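Long-range contacts in mutT/nudix family protein (Listeria innocua, PDB 3I9X), which is probably a hydrolase of the Nudix family, its substrate unestablished, this chain being the Nudix-domain part of a longer protein: residues A[34-38]-A[131-135]; A[28-32]-A[82-86]. All blocks are in the same frame, centred on the assembly; numbering follows the deposited sequence.

Contact 1: residues A[34-38]-A[131-135]; sequences LTTVK and ALEKR
Build residues 34-38 as an extended strand and lay one turn of helix, 131-135, across its face: the axes approach to 9.9 Å and cross at -108°, with Thr36 opposite Leu132 (7.8 Å between CA atoms). Leu34, Thr36 and Lys38 point their CB atoms at the helix. Leu132 (chi1 m, chi2 t) fills the gap: its CD1 lies 3.8 Å from Leu34 O and 4.0 Å from Thr36 CB, while its CD2 meets Leu34 CG at 4.0 Å. The strand's backbone is bonded along both edges, to Leu49, His47 and Thr45 from Leu34, Thr36 and Lys38, and to Ala125 and Val127 from Thr35. Neither threonine hydroxyl turns to the helix for a partner: Thr35 OG1 bonds to Ala125 O, Thr36 OG1 to Val127 O. The one polar link across joins two partly exposed side chains: Lys38 (chi1 p, chi2 t) donates NZ to Glu133 OE2 at 2.8 Å in a salt bridge. Arg135, turned elsewhere, pairs with Glu93 and Asp140. Within the turn, Arg135 N reaches Ala131 O only weakly, at 3.4 Å. A helix seated by a leucine across a central strand is a helix-on-sheet layer of the alpha/beta/alpha Nudix fold.

Contact 2: residues A[28-32]-A[82-86]; sequences YTSDM and AEQAA
Strand 28-32 runs at -48° to the first turn of helix 82-94, axes 7.7 Å apart at closest, with Ser30 CA 5.2 Å from Ala82 CA. Tyr28 (chi1 t) leads: its OH is 3.3 Å from Ala82 CB, and the same hydroxyl hydrogen-bonds Asp108 of the second subunit, which also takes Ala82 N. Thr29 points away and donates OG1 to Asp31 OD2 at 3.0 Å. Next comes Ser30, chi1 t, whose OG donates to Ala82 O at 2.6 Å and sits 3.2 Å from Ala86 CB; its CB touches Ala85 CB at 4.0 Å. Asp31 points away again, and its OD2 is also hydrogen-bonded to Ser120 OG. Met32 (chi1 m, chi2 t) brings SD within 3.2 Å of Ala86 O and 4.1 Å of Ala86 CB. The helix belongs to the Nudix box, recognisable from its sequence. Small alanines let it lie close to the strand, and Ala82 O, which also accepts Ala86 N at 2.9 Å, serves two donors, so the serine fastens the helix start without breaking its first turn.

Strand 27-40 opens the fold and supplies the first half of both contacts: residues 28-32 early on, then 34-38, one residue further on. From there the chain passes through strands 43-52 and 69-75 before helix 82-94 returns to the strand's beginning, closing contact 2 over 49 intervening residues. Strands 102-107 and 118-126 follow, and helix 129-137 comes back to the later half, closing contact 1 over 92. The loops therefore cross rather than nest. The centres of the two contacts are about 19 Å apart, yet even-numbered strand residues face the helix in each, so the two helices share one face of the sheet, and the salt bridge from Arg135 to Glu93 joins them directly.

Contact 1: residues A[34-38]-A[131-135]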
loop_
_atom_site.group_PDB
_atom_site.type_symbol
_atom_site.label_atom_id
_atom_site.label_comp_id
_atom_site.label_asym_id
_atom_site.label_seq_id
_atom_site.Cartn_x
_atom_site.Cartn_y
_atom_site.Cartn_z
ATOM N N LEU A 34 -10.665 12.079 4.878
ATOM C CA LEU A 34 -10.678 12.931 6.056
ATOM C C LEU A 34 -12.060 13.052 6.644
ATOM O O LEU A 34 -12.910 13.774 6.096
ATOM C CB LEU A 34 -10.191 14.319 5.658
ATOM C CG LEU A 34 -9.506 15.217 6.648
ATOM C CD1 LEU A 34 -8.653 14.342 7.552
ATOM C CD2 LEU A 34 -8.619 16.262 5.889
ATOM N N THR A 35 -12.288 12.374 7.759
ATOM C CA THR A 35 -13.644 12.258 8.316
ATOM C C THR A 35 -13.827 12.845 9.699
ATOM O O THR A 35 -12.855 13.066 10.438
ATOM C CB THR A 35 -14.102 10.816 8.348
ATOM O OG1 THR A 35 -13.445 10.104 9.389
ATOM C CG2 THR A 35 -13.834 10.116 7.008
ATOM N N THR A 36 -15.084 13.123 10.026
ATOM C CA THR A 36 -15.502 13.525 11.369
ATOM C C THR A 36 -16.887 12.968 11.640
ATOM O O THR A 36 -17.509 12.361 10.770
ATOM C CB THR A 36 -15.484 15.028 11.587
ATOM O OG1 THR A 36 -15.675 15.311 12.981
ATOM C CG2 THR A 36 -16.555 15.725 10.793
ATOM N N VAL A 37 -17.331 13.112 12.875
ATOM C CA VAL A 37 -18.666 12.694 13.258
ATOM C C VAL A 37 -19.341 13.969 13.729
ATOM O O VAL A 37 -18.751 14.751 14.463
ATOM C CB VAL A 37 -18.651 11.601 14.335
ATOM C CG1 VAL A 37 -20.061 11.418 14.972
ATOM C CG2 VAL A 37 -18.184 10.258 13.755
ATOM N N LYS A 38 -20.524 14.247 13.206
ATOM C CA LYS A 38 -21.299 15.377 13.699
ATOM C C LYS A 38 -22.774 15.154 13.441
ATOM O O LYS A 38 -23.161 14.253 12.670
ATOM C CB LYS A 38 -20.839 16.709 13.085
ATOM C CG LYS A 38 -21.185 16.914 11.611
ATOM C CD LYS A 38 -20.681 18.280 11.090
ATOM C CE LYS A 38 -21.721 19.055 10.257
ATOM N NZ LYS A 38 -21.680 20.506 10.565
ATOM N N ALA A 131 -12.126 21.835 12.679
ATOM C CA ALA A 131 -11.163 22.121 11.613
ATOM C C ALA A 131 -11.723 21.863 10.204
ATOM O O ALA A 131 -11.426 22.601 9.270
ATOM C CB ALA A 131 -9.937 21.288 11.809
ATOM N N LEU A 132 -12.514 20.813 10.045
ATOM C CA LEU A 132 -13.116 20.517 8.734
ATOM C C LEU A 132 -14.187 21.544 8.374
ATOM O O LEU A 132 -14.233 21.998 7.247
ATOM C CB LEU A 132 -13.686 19.095 8.694
ATOM C CG LEU A 132 -12.713 17.997 9.080
ATOM C CD1 LEU A 132 -13.248 16.591 8.677
ATOM C CD2 LEU A 132 -11.324 18.306 8.499
ATOM N N GLU A 133 -15.029 21.917 9.339
ATOM C CA GLU A 133 -16.019 23.005 9.141
ATOM C C GLU A 133 -15.337 24.314 8.763
ATOM O O GLU A 133 -15.786 24.986 7.851
ATOM C CB GLU A 133 -16.912 23.186 10.384
ATOM C CG GLU A 133 -17.908 22.039 10.622
ATOM C CD GLU A 133 -18.519 22.005 12.039
ATOM O OE1 GLU A 133 -17.944 22.592 12.992
ATOM O OE2 GLU A 133 -19.583 21.346 12.201
ATOM N N LYS A 134 -14.231 24.653 9.416
ATOM C CA LYS A 134 -13.470 25.872 9.049
ATOM C C LYS A 134 -13.124 25.929 7.561
ATOM O O LYS A 134 -13.384 26.944 6.888
ATOM C CB LYS A 134 -12.180 26.009 9.865
ATOM C CG LYS A 134 -12.319 26.741 11.206
ATOM C CD LYS A 134 -10.941 27.220 11.767
ATOM C CE LYS A 134 -10.273 28.323 10.879
ATOM N NZ LYS A 134 -8.914 28.771 11.367
ATOM N N ARG A 135 -12.536 24.849 7.039
ATOM C CA ARG A 135 -12.118 24.831 5.624
ATOM C C ARG A 135 -13.300 24.829 4.668
ATOM O O ARG A 135 -13.245 25.471 3.628
ATOM C CB ARG A 135 -11.194 23.640 5.320
ATOM C CG ARG A 135 -9.733 23.960 5.544
ATOM C CD ARG A 135 -9.116 24.787 4.378
ATOM N NE ARG A 135 -8.675 23.968 3.244
ATOM C CZ ARG A 135 -8.372 24.440 2.030
ATOM N NH1 ARG A 135 -8.470 25.743 1.746
ATOM N NH2 ARG A 135 -7.992 23.595 1.071
#

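Contact 2: residues A[28-32]-A[82-86]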
loop_
_atom_site.group_PDB
_atom_site.type_symbol
_atom_site.label_atom_id
_atom_site.label_comp_id
_atom_site.label_asym_id
_atom_site.label_seq_id
_atom_site.Cartn_x
_atom_site.Cartn_y
_atom_site.Cartn_z
ATOM N N TYR A 28 3.342 8.658 -7.689
ATOM C CA TYR A 28 2.923 8.067 -6.456
ATOM C C TYR A 28 2.228 9.156 -5.691
ATOM O O TYR A 28 2.834 10.199 -5.453
ATOM C CB TYR A 28 4.184 7.628 -5.693
ATOM C CG TYR A 28 3.974 6.862 -4.424
ATOM C CD1 TYR A 28 2.957 5.894 -4.305
ATOM C CD2 TYR A 28 4.860 7.011 -3.355
ATOM C CE1 TYR A 28 2.815 5.163 -3.150
ATOM C CE2 TYR A 28 4.719 6.278 -2.200
ATOM C CZ TYR A 28 3.706 5.344 -2.088
ATOM O OH TYR A 28 3.581 4.607 -0.903
ATOM N N THR A 29 0.993 8.893 -5.252
ATOM C CA THR A 29 0.241 9.842 -4.437
ATOM C C THR A 29 -0.161 9.298 -3.057
ATOM O O THR A 29 -0.215 8.094 -2.828
ATOM C CB THR A 29 -1.024 10.345 -5.152
ATOM O OG1 THR A 29 -1.907 9.251 -5.340
ATOM C CG2 THR A 29 -0.694 10.916 -6.523
ATOM N N SER A 30 -0.362 10.238 -2.141
ATOM C CA SER A 30 -0.854 10.007 -0.802
ATOM C C SER A 30 -2.227 10.665 -0.725
ATOM O O SER A 30 -2.322 11.888 -0.799
ATOM C CB SER A 30 0.082 10.686 0.172
ATOM O OG SER A 30 -0.061 10.150 1.460
ATOM N N ASP A 31 -3.284 9.863 -0.691
ATOM C CA ASP A 31 -4.671 10.377 -0.663
ATOM C C ASP A 31 -5.344 10.086 0.675
ATOM O O ASP A 31 -5.184 8.996 1.240
ATOM C CB ASP A 31 -5.450 9.767 -1.834
ATOM C CG ASP A 31 -4.928 10.257 -3.178
ATOM O OD1 ASP A 31 -4.835 11.501 -3.327
ATOM O OD2 ASP A 31 -4.571 9.425 -4.055
ATOM N N MET A 32 -6.109 11.069 1.151
ATOM C CA MET A 32 -6.630 11.103 2.511
ATOM C C MET A 32 -8.153 11.151 2.581
ATOM O O MET A 32 -8.779 12.115 2.140
ATOM C CB MET A 32 -6.106 12.335 3.235
ATOM C CG MET A 32 -4.539 12.518 3.125
ATOM S SD MET A 32 -3.862 13.778 4.296
ATOM C CE MET A 32 -5.254 13.571 5.490
ATOM N N ALA A 82 4.925 7.986 1.757
ATOM C CA ALA A 82 3.557 8.414 1.513
ATOM C C ALA A 82 2.926 8.948 2.820
ATOM O O ALA A 82 2.142 9.883 2.781
ATOM C CB ALA A 82 2.716 7.288 0.905
ATOM N N GLU A 83 3.288 8.340 3.937
ATOM C CA GLU A 83 2.931 8.782 5.284
ATOM C C GLU A 83 3.390 10.195 5.591
ATOM O O GLU A 83 2.620 11.000 6.121
ATOM C CB GLU A 83 3.543 7.850 6.311
ATOM C CG GLU A 83 3.178 8.206 7.761
ATOM C CD GLU A 83 3.314 7.028 8.739
ATOM O OE1 GLU A 83 2.265 6.444 9.108
ATOM O OE2 GLU A 83 4.459 6.695 9.146
ATOM N N GLN A 84 4.640 10.505 5.244
ATOM C CA GLN A 84 5.157 11.839 5.464
ATOM C C GLN A 84 4.384 12.816 4.621
ATOM O O GLN A 84 3.977 13.854 5.112
ATOM C CB GLN A 84 6.678 11.915 5.217
ATOM C CG GLN A 84 7.487 11.537 6.460
ATOM C CD GLN A 84 8.828 10.832 6.178
ATOM O OE1 GLN A 84 9.344 10.829 5.052
ATOM N NE2 GLN A 84 9.386 10.216 7.227
ATOM N N ALA A 85 4.131 12.466 3.364
ATOM C CA ALA A 85 3.341 13.314 2.497
ATOM C C ALA A 85 1.881 13.527 2.991
ATOM O O ALA A 85 1.327 14.626 2.833
ATOM C CB ALA A 85 3.344 12.779 1.093
ATOM N N ALA A 86 1.269 12.488 3.556
ATOM C CA ALA A 86 -0.071 12.609 4.125
ATOM C C ALA A 86 -0.070 13.490 5.381
ATOM O O ALA A 86 -0.996 14.251 5.581
ATOM C CB ALA A 86 -0.670 11.220 4.454
#